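Local coordinates for putative Ribokinase II (Escherichia coli O6, PDB 3IQ0), which binds ATP and magnesium and, as a member of the pfkB carbohydrate kinase family, probably transfers the terminal phosphate of ATP to a sugar, at residues Ala283-Ala288 / Thr308-His313; Leu272-His277 / Ser301-Ile306; Val222-Val227 / Gly264-Cys269; Gln232-Tyr237 / Arg278-Ala283. One frame throughout, in Å; residues are numbered along the deposited sequence.

The four contacts show how a ribokinase-fold nucleotide site is assembled in layers, and helix 276-290 runs through three of them. Interaction 3 sets helix 258-271 against strand 224-228; interaction 4, its centre about 9 Å away, sets helix 276-290 against the neighbouring strand 234-237 of the same sheet. Interactions 1 and 2, centres about 10 Å apart, join helix 303-312 to helix 276-290 and to the turn before it. Along the chain interactions 3 and 4 cross, as do 1 and 2, whereas 3 closes before 1 opens, their centres about 17 Å apart. ATP lies beside interactions 1 and 4, which share Ala283; helix 276-290 stands between the nucleotide and helix 303-312.

Interaction 1: Ala283-Ala288 / Thr308-His313; sequences ANACGA and TFIQRH. With ATP (adenosine-5'-triphosphate), chain G.
The adenosine end of the ATP pocket is walled by helix 276-290, and the contact backs that wall from behind: Ala285 and Ala288 meet Phe309 and Ile310 of the C-terminal helix. The two helices run almost at right angles, 97° between their directions, with axes 10.2 Å apart at closest approach. Small side chains on one helix receive large ones from the other. The methyl CB of Ala285 sits at the edge of the Phe309 ring, 3.7 Å from CD2, while CG1 of Ile310 reaches the same CB from the next position, also at 3.7 Å. A trans chi1 of 177° stretches Phe309 across the gap and carries the far end of its ring to Ala288, whose CB is 3.9 Å from CZ. That methyl has a second neighbour on its other side, since Ala288 CB is 3.9 Å from N3 of the adenine. It therefore lies between base and phenyl ring. One turn back, ATP O2' donates to OD1 of Asn284 at a very short 2.5 Å, a length that is doubtful. Gly287 adds its backbone, with CA 3.4 Å from the ribose O4'. Tyr248 meets Phe309 edge to face and also touches Asn284 and Ala285. Because ND2 of Asn284 is bound to the carbonyl O of Glu246, the amide is turned with its oxygen toward the ribose hydroxyl. The helix thus offers a polar oxygen to the sugar on its nucleotide side, at an uncertain exact length, and meets the C-terminal helix through carbon contacts alone.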
loop_
_atom_site.group_PDB
_atom_site.type_symbol
_atom_site.label_atom_id
_atom_site.label_comp_id
_atom_site.label_asym_id
_atom_site.label_seq_id
_atom_site.Cartn_x
_atom_site.Cartn_y
_atom_site.Cartn_z
ATOM N N ALA B 283 19.804 22.835 16.213
ATOM C CA ALA B 283 18.650 21.969 16.006
ATOM C C ALA B 283 17.477 22.852 15.597
ATOM O O ALA B 283 16.779 22.564 14.629
ATOM C CB ALA B 283 18.313 21.212 17.288
ATOM N N ASN B 284 17.274 23.934 16.343
ATOM C CA ASN B 284 16.194 24.880 16.083
ATOM C C ASN B 284 16.268 25.404 14.650
ATOM O O ASN B 284 15.269 25.436 13.934
ATOM C CB ASN B 284 16.273 26.038 17.089
ATOM C CG ASN B 284 15.165 27.059 16.904
ATOM O OD1 ASN B 284 14.019 26.711 16.633
ATOM N ND2 ASN B 284 15.505 28.334 17.074
ATOM N N ALA B 285 17.461 25.810 14.237
ATOM C CA ALA B 285 17.671 26.314 12.890
ATOM C C ALA B 285 17.439 25.205 11.867
ATOM O O ALA B 285 16.882 25.452 10.799
ATOM C CB ALA B 285 19.081 26.863 12.752
ATOM N N CYS B 286 17.868 23.988 12.189
ATOM C CA CYS B 286 17.686 22.861 11.273
ATOM C C CYS B 286 16.196 22.651 11.011
ATOM O O CYS B 286 15.748 22.577 9.862
ATOM C CB CYS B 286 18.295 21.586 11.860
ATOM S SG CYS B 286 18.343 20.185 10.705
ATOM N N GLY B 287 15.420 22.568 12.083
ATOM C CA GLY B 287 13.995 22.380 11.916
ATOM C C GLY B 287 13.374 23.516 11.124
ATOM O O GLY B 287 12.422 23.308 10.375
ATOM N N ALA B 288 13.910 24.720 11.291
ATOM C CA ALA B 288 13.395 25.893 10.587
ATOM C C ALA B 288 13.647 25.745 9.093
ATOM O O ALA B 288 12.763 25.991 8.274
ATOM C CB ALA B 288 14.072 27.151 11.105
ATOM N N THR B 308 25.310 29.246 8.264
ATOM C CA THR B 308 25.050 30.440 7.478
ATOM C C THR B 308 23.631 30.948 7.723
ATOM O O THR B 308 23.399 32.153 7.822
ATOM C CB THR B 308 25.246 30.152 5.985
ATOM O OG1 THR B 308 24.434 29.034 5.610
ATOM C CG2 THR B 308 26.694 29.830 5.692
ATOM N N PHE B 309 22.680 30.025 7.821
ATOM C CA PHE B 309 21.290 30.386 8.079
ATOM C C PHE B 309 21.248 31.240 9.344
ATOM O O PHE B 309 20.672 32.327 9.365
ATOM C CB PHE B 309 20.456 29.117 8.280
ATOM C CG PHE B 309 19.016 29.377 8.633
ATOM C CD1 PHE B 309 18.118 29.841 7.673
ATOM C CD2 PHE B 309 18.554 29.147 9.923
ATOM C CE1 PHE B 309 16.778 30.068 7.999
ATOM C CE2 PHE B 309 17.221 29.371 10.260
ATOM C CZ PHE B 309 16.333 29.830 9.299
ATOM N N ILE B 310 21.874 30.732 10.400
ATOM C CA ILE B 310 21.930 31.428 11.678
ATOM C C ILE B 310 22.647 32.764 11.524
ATOM O O ILE B 310 22.133 33.799 11.949
ATOM C CB ILE B 310 22.672 30.579 12.729
ATOM C CG1 ILE B 310 21.889 29.296 13.001
ATOM C CG2 ILE B 310 22.871 31.380 14.006
ATOM C CD1 ILE B 310 22.627 28.320 13.884
ATOM N N GLN B 311 23.833 32.737 10.919
ATOM C CA GLN B 311 24.617 33.950 10.705
ATOM C C GLN B 311 23.754 35.009 10.071
ATOM O O GLN B 311 23.223 35.890 10.752
ATOM C CB GLN B 311 25.789 33.710 9.753
ATOM C CG GLN B 311 26.905 32.850 10.272
ATOM C CD GLN B 311 28.077 32.810 9.311
ATOM O OE1 GLN B 311 27.893 32.879 8.091
ATOM N NE2 GLN B 311 29.292 32.684 9.849
ATOM N N ARG B 312 23.634 34.905 8.750
ATOM C CA ARG B 312 22.860 35.839 7.937
ATOM C C ARG B 312 21.809 36.577 8.731
ATOM O O ARG B 312 21.702 37.799 8.632
ATOM C CB ARG B 312 22.169 35.111 6.772
ATOM C CG ARG B 312 23.103 34.676 5.649
ATOM C CD ARG B 312 22.302 34.212 4.428
ATOM N NE ARG B 312 21.839 35.313 3.579
ATOM C CZ ARG B 312 20.887 35.189 2.655
ATOM N NH1 ARG B 312 20.289 34.018 2.469
ATOM N NH2 ARG B 312 20.551 36.219 1.892
ATOM N N HIS B 313 21.042 35.829 9.518
ATOM C CA HIS B 313 19.960 36.383 10.327
ATOM C C HIS B 313 20.335 36.939 11.707
ATOM O O HIS B 313 21.379 36.548 12.279
ATOM C CB HIS B 313 18.873 35.313 10.479
ATOM C CG HIS B 313 18.171 35.347 11.800
ATOM N ND1 HIS B 313 18.847 35.282 13.001
ATOM C CD2 HIS B 313 16.854 35.410 12.111
ATOM C CE1 HIS B 313 17.977 35.303 13.997
ATOM N NE2 HIS B 313 16.759 35.378 13.484
HETATM P PG ATP G . 6.808 15.633 14.567
HETATM O O1G ATP G . 6.802 15.790 13.070
HETATM O O2G ATP G . 5.625 14.836 15.056
HETATM O O3G ATP G . 8.099 14.959 15.031
HETATM P PB ATP G . 7.375 17.891 16.387
HETATM O O1B ATP G . 6.311 18.608 17.159
HETATM O O2B ATP G . 8.269 16.905 17.055
HETATM O O3B ATP G . 6.705 17.134 15.133
HETATM P PA ATP G . 7.798 20.546 15.412
HETATM O O1A ATP G . 6.857 20.600 14.230
HETATM O O2A ATP G . 7.407 21.132 16.715
HETATM O O3A ATP G . 8.241 18.998 15.663
HETATM O "O5'" ATP G . 9.560 20.914 15.263
HETATM C "C5'" ATP G . 10.879 20.843 14.958
HETATM C "C4'" ATP G . 11.526 22.085 15.517
HETATM O "O4'" ATP G . 11.584 22.704 14.225
HETATM C "C3'" ATP G . 10.714 23.177 16.298
HETATM O "O3'" ATP G . 10.797 23.092 17.710
HETATM C "C2'" ATP G . 11.236 24.413 15.709
HETATM O "O2'" ATP G . 12.461 24.800 16.345
HETATM C "C1'" ATP G . 11.393 24.101 14.252
HETATM N N9 ATP G . 10.140 24.468 13.473
HETATM C C8 ATP G . 9.041 23.685 13.141
HETATM N N7 ATP G . 8.124 24.371 12.440
HETATM C C5 ATP G . 8.598 25.606 12.286
HETATM C C6 ATP G . 8.145 26.888 11.646
HETATM N N6 ATP G . 6.973 26.913 11.011
HETATM N N1 ATP G . 8.976 28.027 11.715
HETATM C C2 ATP G . 10.211 28.046 12.368
HETATM N N3 ATP G . 10.683 26.886 12.987
HETATM C C4 ATP G . 9.934 25.685 12.979
#

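Interaction 2: Leu272-His277 / Ser301-Ile306; sequences LGFDAH and SRLMEI
Leu303 divides its two methyls between Leu272 and Phe274, bridging the C-terminal helix to the bend between helices 258-271 and 276-290. That bend is a Schellman motif: Gly273, with positive phi, is its C-prime residue, Phe274 N returns to Cys269 O at 3.1 Å, and Gly273 N bonds to the carbonyl O of Arg270. The turn leaves Leu272 and Phe274 both with CB directed at helix 303-312. On the facing helix, a trans chi1 of -174° turns the branched end of Leu303 outward to them. Its CD2 approaches Leu272 CD1 at 4.3 Å, and its CD1 comes obliquely to the Phe274 ring, 4.2 Å from CZ. These are loose apolar contacts at the protein surface, and the backbones stay well apart. The aromatic ring also serves helix 276-290, meeting Tyr282 in a T-shaped pair and the guanidinium of Arg278 in a cation-pi contact. Tyr282 in turn packs on the CD1 methyl of Leu303. Both segments lead into helix starts. Asp275 caps helix 276-290 from the N-cap position, its OD1 accepting from the backbone N of Arg278. At the other helix the N-cap residue is Arg302, whose carbonyl O receives N-H groups from both Glu305 and Ile306. Its backbone N is met by the carboxylate of Glu305, which folds back over this first turn as in one half of a capping box: Arg302 N donates to Glu305 OE1 at 2.8 Å, nearly straight at 169°, but from above the carboxylate plane, 40° out of it.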
loop_
_atom_site.group_PDB
_atom_site.type_symbol
_atom_site.label_atom_id
_atom_site.label_comp_id
_atom_site.label_asym_id
_atom_site.label_seq_id
_atom_site.Cartn_x
_atom_site.Cartn_y
_atom_site.Cartn_z
ATOM N N LEU B 272 29.243 15.967 17.958
ATOM C CA LEU B 272 30.372 16.753 17.476
ATOM C C LEU B 272 30.894 17.670 18.581
ATOM O O LEU B 272 31.703 18.559 18.335
ATOM C CB LEU B 272 29.964 17.567 16.241
ATOM C CG LEU B 272 29.484 16.743 15.036
ATOM C CD1 LEU B 272 29.001 17.668 13.942
ATOM C CD2 LEU B 272 30.603 15.846 14.527
ATOM N N GLY B 273 30.418 17.447 19.803
ATOM C CA GLY B 273 30.874 18.227 20.941
ATOM C C GLY B 273 30.271 19.595 21.221
ATOM O O GLY B 273 30.811 20.343 22.033
ATOM N N PHE B 274 29.171 19.943 20.560
ATOM C CA PHE B 274 28.528 21.237 20.802
ATOM C C PHE B 274 27.944 21.234 22.213
ATOM O O PHE B 274 27.488 20.195 22.684
ATOM C CB PHE B 274 27.377 21.462 19.813
ATOM C CG PHE B 274 27.811 21.852 18.429
ATOM C CD1 PHE B 274 29.006 21.391 17.892
ATOM C CD2 PHE B 274 26.980 22.631 17.634
ATOM C CE1 PHE B 274 29.364 21.697 16.581
ATOM C CE2 PHE B 274 27.326 22.942 16.323
ATOM C CZ PHE B 274 28.523 22.473 15.795
ATOM N N ASP B 275 27.954 22.379 22.894
ATOM C CA ASP B 275 27.356 22.426 24.223
ATOM C C ASP B 275 25.842 22.496 24.042
ATOM O O ASP B 275 25.356 22.637 22.918
ATOM C CB ASP B 275 27.862 23.624 25.052
ATOM C CG ASP B 275 27.578 24.978 24.408
ATOM O OD1 ASP B 275 26.517 25.164 23.783
ATOM O OD2 ASP B 275 28.425 25.881 24.558
ATOM N N ALA B 276 25.093 22.398 25.135
ATOM C CA ALA B 276 23.635 22.431 25.050
ATOM C C ALA B 276 23.103 23.667 24.333
ATOM O O ALA B 276 22.156 23.578 23.562
ATOM C CB ALA B 276 23.029 22.336 26.442
ATOM N N HIS B 277 23.723 24.813 24.583
ATOM C CA HIS B 277 23.311 26.072 23.967
ATOM C C HIS B 277 23.517 26.116 22.458
ATOM O O HIS B 277 22.657 26.603 21.723
ATOM C CB HIS B 277 24.053 27.240 24.620
ATOM C CG HIS B 277 23.489 27.643 25.946
ATOM N ND1 HIS B 277 22.373 28.444 26.064
ATOM C CD2 HIS B 277 23.852 27.315 27.209
ATOM C CE1 HIS B 277 22.073 28.591 27.342
ATOM N NE2 HIS B 277 22.954 27.916 28.059
ATOM N N SER B 301 19.643 19.512 6.193
ATOM C CA SER B 301 20.712 20.465 5.928
ATOM C C SER B 301 22.102 20.010 6.359
ATOM O O SER B 301 22.249 19.188 7.270
ATOM C CB SER B 301 20.414 21.789 6.636
ATOM O OG SER B 301 19.145 22.303 6.311
ATOM N N ARG B 302 23.115 20.568 5.698
ATOM C CA ARG B 302 24.506 20.289 6.027
ATOM C C ARG B 302 24.849 21.256 7.150
ATOM O O ARG B 302 24.216 22.304 7.287
ATOM C CB ARG B 302 25.424 20.543 4.826
ATOM C CG ARG B 302 25.252 19.552 3.686
ATOM C CD ARG B 302 26.386 19.660 2.676
ATOM N NE ARG B 302 27.687 19.368 3.274
ATOM C CZ ARG B 302 28.831 19.328 2.597
ATOM N NH1 ARG B 302 28.844 19.563 1.292
ATOM N NH2 ARG B 302 29.968 19.056 3.222
ATOM N N LEU B 303 25.861 20.921 7.937
ATOM C CA LEU B 303 26.240 21.751 9.069
ATOM C C LEU B 303 26.431 23.231 8.744
ATOM O O LEU B 303 25.849 24.084 9.403
ATOM C CB LEU B 303 27.497 21.181 9.726
ATOM C CG LEU B 303 27.906 21.882 11.022
ATOM C CD1 LEU B 303 26.785 21.760 12.038
ATOM C CD2 LEU B 303 29.188 21.263 11.561
HETATM N N MSE B 304 27.221 23.549 7.724
HETATM C CA MSE B 304 27.425 24.953 7.400
HETATM C C MSE B 304 26.222 25.648 6.773
HETATM O O MSE B 304 26.167 26.879 6.729
HETATM C CB MSE B 304 28.675 25.137 6.542
HETATM C CG MSE B 304 29.959 24.950 7.347
HETATM SE SE MSE B 304 29.979 25.879 9.094
HETATM C CE MSE B 304 30.653 27.584 8.489
ATOM N N GLU B 305 25.245 24.882 6.294
ATOM C CA GLU B 305 24.057 25.526 5.742
ATOM C C GLU B 305 23.322 26.092 6.949
ATOM O O GLU B 305 22.784 27.187 6.893
ATOM C CB GLU B 305 23.178 24.529 4.977
ATOM C CG GLU B 305 23.897 23.888 3.797
ATOM C CD GLU B 305 23.025 22.950 2.975
ATOM O OE1 GLU B 305 22.258 22.161 3.564
ATOM O OE2 GLU B 305 23.129 22.994 1.725
ATOM N N ILE B 306 23.320 25.344 8.050
ATOM C CA ILE B 306 22.669 25.796 9.278
ATOM C C ILE B 306 23.427 27.021 9.805
ATOM O O ILE B 306 22.835 28.037 10.174
ATOM C CB ILE B 306 22.709 24.699 10.369
ATOM C CG1 ILE B 306 22.020 23.422 9.864
ATOM C CG2 ILE B 306 22.031 25.203 11.637
ATOM C CD1 ILE B 306 22.135 22.247 10.831
#

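Interaction 3: Val222-Val227 / Gly264-Cys269; sequences VKEVIV and GAWIAC
With CG anti to its backbone N (chi1 170°), Trp266 swings its indole off helix 258-271 toward the sheet, while Ile226 holds CG1 beside its own backbone N (chi1 -67°), a setting that places the longer branch over that ring. The result is a CH-pi contact: Ile226 CG1 stands 3.8 Å from the centroid of the six-membered ring and only 8° off its normal. The terminal methyl continues along the same face, CD1 lying 3.8 Å from Trp266 CZ2. This is helix-on-sheet packing of the ribokinase fold, with strand 224-228 at the point where the run of parallel strands gives way to antiparallel ones. Two residues earlier on that strand, Glu224 comes to the rim of the indole instead, OE2 in the ring plane and 3.8 Å from CZ2. That oxygen is committed to Tyr236 OH by a hydrogen bond and to the guanidinium of Arg270 by a salt bridge. The other carboxylate oxygen, Glu224 OE1, accepts from a water at 2.8 Å; the same water takes a weak hydrogen bond from Trp266 NE1 at 3.0 Å, linking acid and indole indirectly.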
loop_
_atom_site.group_PDB
_atom_site.type_symbol
_atom_site.label_atom_id
_atom_site.label_comp_id
_atom_site.label_asym_id
_atom_site.label_seq_id
_atom_site.Cartn_x
_atom_site.Cartn_y
_atom_site.Cartn_z
ATOM N N VAL B 222 15.795 10.758 33.432
ATOM C CA VAL B 222 16.108 11.415 32.174
ATOM C C VAL B 222 17.061 12.561 32.480
ATOM O O VAL B 222 16.799 13.383 33.359
ATOM C CB VAL B 222 14.829 11.960 31.498
ATOM C CG1 VAL B 222 15.186 12.683 30.207
ATOM C CG2 VAL B 222 13.873 10.814 31.210
ATOM N N LYS B 223 18.175 12.607 31.764
ATOM C CA LYS B 223 19.167 13.643 31.989
ATOM C C LYS B 223 18.865 14.939 31.252
ATOM O O LYS B 223 19.135 16.026 31.760
ATOM C CB LYS B 223 20.550 13.121 31.590
ATOM C CG LYS B 223 20.983 11.900 32.391
ATOM C CD LYS B 223 22.308 11.330 31.907
ATOM C CE LYS B 223 22.686 10.079 32.694
ATOM N NZ LYS B 223 21.628 9.024 32.626
ATOM N N GLU B 224 18.303 14.821 30.052
ATOM C CA GLU B 224 17.982 15.989 29.245
ATOM C C GLU B 224 16.622 15.871 28.592
ATOM O O GLU B 224 16.255 14.822 28.071
ATOM C CB GLU B 224 19.040 16.188 28.160
ATOM C CG GLU B 224 20.416 16.544 28.696
ATOM C CD GLU B 224 21.495 16.456 27.638
ATOM O OE1 GLU B 224 21.786 15.339 27.177
ATOM O OE2 GLU B 224 22.053 17.502 27.263
ATOM N N VAL B 225 15.877 16.965 28.633
ATOM C CA VAL B 225 14.560 17.027 28.026
ATOM C C VAL B 225 14.582 18.209 27.071
ATOM O O VAL B 225 14.730 19.359 27.500
ATOM C CB VAL B 225 13.461 17.253 29.083
ATOM C CG1 VAL B 225 12.094 17.367 28.410
ATOM C CG2 VAL B 225 13.473 16.109 30.083
ATOM N N ILE B 226 14.484 17.922 25.778
ATOM C CA ILE B 226 14.477 18.976 24.773
ATOM C C ILE B 226 13.063 19.106 24.225
ATOM O O ILE B 226 12.567 18.207 23.545
ATOM C CB ILE B 226 15.450 18.674 23.604
ATOM C CG1 ILE B 226 16.897 18.697 24.089
ATOM C CG2 ILE B 226 15.290 19.716 22.518
ATOM C CD1 ILE B 226 17.325 17.469 24.845
ATOM N N VAL B 227 12.410 20.225 24.529
ATOM C CA VAL B 227 11.046 20.441 24.067
ATOM C C VAL B 227 10.965 21.292 22.814
ATOM O O VAL B 227 11.442 22.428 22.780
ATOM C CB VAL B 227 10.177 21.093 25.160
ATOM C CG1 VAL B 227 8.808 21.438 24.599
ATOM C CG2 VAL B 227 10.030 20.135 26.335
ATOM N N GLY B 264 17.666 14.848 14.604
ATOM C CA GLY B 264 18.947 14.410 14.073
ATOM C C GLY B 264 20.004 15.462 14.336
ATOM O O GLY B 264 21.126 15.146 14.746
ATOM N N ALA B 265 19.641 16.719 14.100
ATOM C CA ALA B 265 20.559 17.833 14.320
ATOM C C ALA B 265 21.052 17.875 15.770
ATOM O O ALA B 265 22.249 18.030 16.022
ATOM C CB ALA B 265 19.878 19.142 13.965
ATOM N N TRP B 266 20.134 17.736 16.721
ATOM C CA TRP B 266 20.520 17.770 18.130
ATOM C C TRP B 266 21.519 16.665 18.457
ATOM O O TRP B 266 22.624 16.921 18.965
ATOM C CB TRP B 266 19.287 17.631 19.042
ATOM C CG TRP B 266 19.665 17.416 20.494
ATOM C CD1 TRP B 266 19.883 16.218 21.122
ATOM C CD2 TRP B 266 19.982 18.433 21.452
ATOM N NE1 TRP B 266 20.321 16.429 22.413
ATOM C CE2 TRP B 266 20.392 17.781 22.639
ATOM C CE3 TRP B 266 19.965 19.833 21.423
ATOM C CZ2 TRP B 266 20.778 18.487 23.788
ATOM C CZ3 TRP B 266 20.349 20.535 22.569
ATOM C CH2 TRP B 266 20.750 19.860 23.730
ATOM N N ILE B 267 21.129 15.433 18.161
ATOM C CA ILE B 267 21.968 14.280 18.440
ATOM C C ILE B 267 23.317 14.347 17.733
ATOM O O ILE B 267 24.350 14.043 18.332
ATOM C CB ILE B 267 21.252 12.971 18.045
ATOM C CG1 ILE B 267 19.946 12.835 18.839
ATOM C CG2 ILE B 267 22.148 11.788 18.320
ATOM C CD1 ILE B 267 20.155 12.670 20.347
ATOM N N ALA B 268 23.319 14.750 16.467
ATOM C CA ALA B 268 24.577 14.832 15.724
ATOM C C ALA B 268 25.463 15.960 16.248
ATOM O O ALA B 268 26.669 15.783 16.427
ATOM C CB ALA B 268 24.298 15.026 14.236
ATOM N N CYS B 269 24.867 17.117 16.513
ATOM C CA CYS B 269 25.640 18.252 17.010
ATOM C C CYS B 269 26.258 17.947 18.356
ATOM O O CYS B 269 27.381 18.368 18.645
ATOM C CB CYS B 269 24.767 19.495 17.109
ATOM S SG CYS B 269 24.417 20.200 15.511
HETATM O O HOH W 1 22.373 15.778 24.449
#

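Interaction 4: Gln232-Tyr237 / Arg278-Ala283; sequences QGASYY and RALQYA
An apolar helix-on-strand contact, buried within the nucleotide-binding end of the protein, is made here largely by one residue, Leu280, which helix 276-290 presses onto strand 234-237. Helix and strand run nearly antiparallel, 155° between their directions, and their axes come within 9.2 Å. The chi1 of Leu280, -170°, carries the branched end to the sheet, where its two methyls settle at successive points along the strand. One of them, CD1, meets the methyl of Ala234, 4.1 Å from its CB. The other, CD2, rests against the main chain and the next inward-facing residue: it lies 3.9 Å from Ala234 O and 4.0 Å from Tyr236 CB. The tyrosine offers only the root of its side chain to the leucine, because its ring leads away toward the indole of Trp266. Strand 234-237 is the middle one of three at this edge of the nine-stranded ribokinase-fold sheet, antiparallel both to strand 224-228, through backbone bonds such as that of Ser235 with Val227, and to the outermost strand 242-245. Leu280 touches side chains on all three, reaching Ile226 on one flank and Phe243 and Val245 on the other. Ser235, between the two inward residues, directs its CB to the opposite face of the sheet, and its OG is bound to Arg229. At the start of the strand the chain meets the nucleotide: the methyl of Ala234 is about 4 Å from ATP at nearest atoms, and Gly233, at a positive phi of 93°, hydrogen-bonds through its carbonyl O to the ribose O3'.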
loop_
_atom_site.group_PDB
_atom_site.type_symbol
_atom_site.label_atom_id
_atom_site.label_comp_id
_atom_site.label_asym_id
_atom_site.label_seq_id
_atom_site.Cartn_x
_atom_site.Cartn_y
_atom_site.Cartn_z
ATOM N N GLN B 232 7.617 28.480 17.686
ATOM C CA GLN B 232 7.902 29.348 18.826
ATOM C C GLN B 232 9.246 28.975 19.437
ATOM O O GLN B 232 9.559 29.368 20.561
ATOM C CB GLN B 232 6.803 29.246 19.885
ATOM C CG GLN B 232 6.210 30.606 20.280
ATOM C CD GLN B 232 7.265 31.615 20.747
ATOM O OE1 GLN B 232 7.881 31.451 21.805
ATOM N NE2 GLN B 232 7.472 32.664 19.953
ATOM N N GLY B 233 10.036 28.211 18.684
ATOM C CA GLY B 233 11.350 27.810 19.153
ATOM C C GLY B 233 11.392 26.470 19.860
ATOM O O GLY B 233 10.628 25.554 19.545
ATOM N N ALA B 234 12.299 26.354 20.824
ATOM C CA ALA B 234 12.451 25.125 21.589
ATOM C C ALA B 234 13.101 25.429 22.927
ATOM O O ALA B 234 13.751 26.457 23.087
ATOM C CB ALA B 234 13.299 24.123 20.814
ATOM N N SER B 235 12.926 24.524 23.880
ATOM C CA SER B 235 13.492 24.696 25.210
ATOM C C SER B 235 14.335 23.497 25.633
ATOM O O SER B 235 14.076 22.362 25.225
ATOM C CB SER B 235 12.372 24.914 26.232
ATOM O OG SER B 235 11.585 26.041 25.895
ATOM N N TYR B 236 15.349 23.763 26.451
ATOM C CA TYR B 236 16.237 22.724 26.961
ATOM C C TYR B 236 16.073 22.677 28.473
ATOM O O TYR B 236 15.988 23.723 29.123
ATOM C CB TYR B 236 17.694 23.054 26.625
ATOM C CG TYR B 236 18.700 22.089 27.224
ATOM C CD1 TYR B 236 19.099 20.945 26.530
ATOM C CD2 TYR B 236 19.249 22.319 28.484
ATOM C CE1 TYR B 236 20.024 20.057 27.077
ATOM C CE2 TYR B 236 20.170 21.439 29.040
ATOM C CZ TYR B 236 20.554 20.312 28.333
ATOM O OH TYR B 236 21.476 19.450 28.872
ATOM N N TYR B 237 16.039 21.472 29.029
ATOM C CA TYR B 237 15.884 21.301 30.471
ATOM C C TYR B 237 16.786 20.205 31.024
ATOM O O TYR B 237 16.793 19.084 30.522
ATOM C CB TYR B 237 14.436 20.941 30.816
ATOM C CG TYR B 237 13.407 21.946 30.368
ATOM C CD1 TYR B 237 13.231 23.147 31.050
ATOM C CD2 TYR B 237 12.599 21.692 29.262
ATOM C CE1 TYR B 237 12.272 24.073 30.641
ATOM C CE2 TYR B 237 11.640 22.608 28.844
ATOM C CZ TYR B 237 11.481 23.794 29.536
ATOM O OH TYR B 237 10.531 24.694 29.122
ATOM N N ARG B 278 24.661 25.624 21.993
ATOM C CA ARG B 278 24.945 25.610 20.565
ATOM C C ARG B 278 24.044 24.598 19.860
ATOM O O ARG B 278 23.419 24.904 18.843
ATOM C CB ARG B 278 26.408 25.242 20.322
ATOM C CG ARG B 278 27.337 26.422 20.179
ATOM C CD ARG B 278 27.462 26.833 18.721
ATOM N NE ARG B 278 28.861 26.966 18.328
ATOM C CZ ARG B 278 29.762 25.992 18.443
ATOM N NH1 ARG B 278 29.410 24.814 18.941
ATOM N NH2 ARG B 278 31.018 26.195 18.068
ATOM N N ALA B 279 23.981 23.396 20.418
ATOM C CA ALA B 279 23.175 22.327 19.853
ATOM C C ALA B 279 21.695 22.698 19.726
ATOM O O ALA B 279 21.043 22.329 18.750
ATOM C CB ALA B 279 23.335 21.070 20.693
ATOM N N LEU B 280 21.165 23.428 20.704
ATOM C CA LEU B 280 19.768 23.818 20.652
ATOM C C LEU B 280 19.509 24.837 19.543
ATOM O O LEU B 280 18.488 24.764 18.855
ATOM C CB LEU B 280 19.313 24.392 21.997
ATOM C CG LEU B 280 17.802 24.613 22.106
ATOM C CD1 LEU B 280 17.093 23.271 22.116
ATOM C CD2 LEU B 280 17.477 25.389 23.376
ATOM N N GLN B 281 20.420 25.789 19.362
ATOM C CA GLN B 281 20.220 26.780 18.315
ATOM C C GLN B 281 20.358 26.124 16.940
ATOM O O GLN B 281 19.644 26.483 16.011
ATOM C CB GLN B 281 21.220 27.941 18.452
ATOM C CG GLN B 281 22.589 27.699 17.842
ATOM C CD GLN B 281 23.508 28.915 17.955
ATOM O OE1 GLN B 281 23.172 30.015 17.507
ATOM N NE2 GLN B 281 24.675 28.715 18.555
ATOM N N TYR B 282 21.277 25.167 16.815
ATOM C CA TYR B 282 21.487 24.463 15.545
ATOM C C TYR B 282 20.298 23.563 15.214
ATOM O O TYR B 282 19.839 23.532 14.073
ATOM C CB TYR B 282 22.776 23.635 15.592
ATOM C CG TYR B 282 23.983 24.404 15.100
ATOM C CD1 TYR B 282 24.396 25.570 15.739
ATOM C CD2 TYR B 282 24.674 24.002 13.957
ATOM C CE1 TYR B 282 25.458 26.319 15.253
ATOM C CE2 TYR B 282 25.739 24.746 13.462
ATOM C CZ TYR B 282 26.122 25.906 14.114
ATOM O OH TYR B 282 27.156 26.667 13.618
ATOM N N ALA B 283 19.804 22.835 16.213
ATOM C CA ALA B 283 18.650 21.969 16.006
ATOM C C ALA B 283 17.477 22.852 15.597
ATOM O O ALA B 283 16.779 22.564 14.629
ATOM C CB ALA B 283 18.313 21.212 17.288
#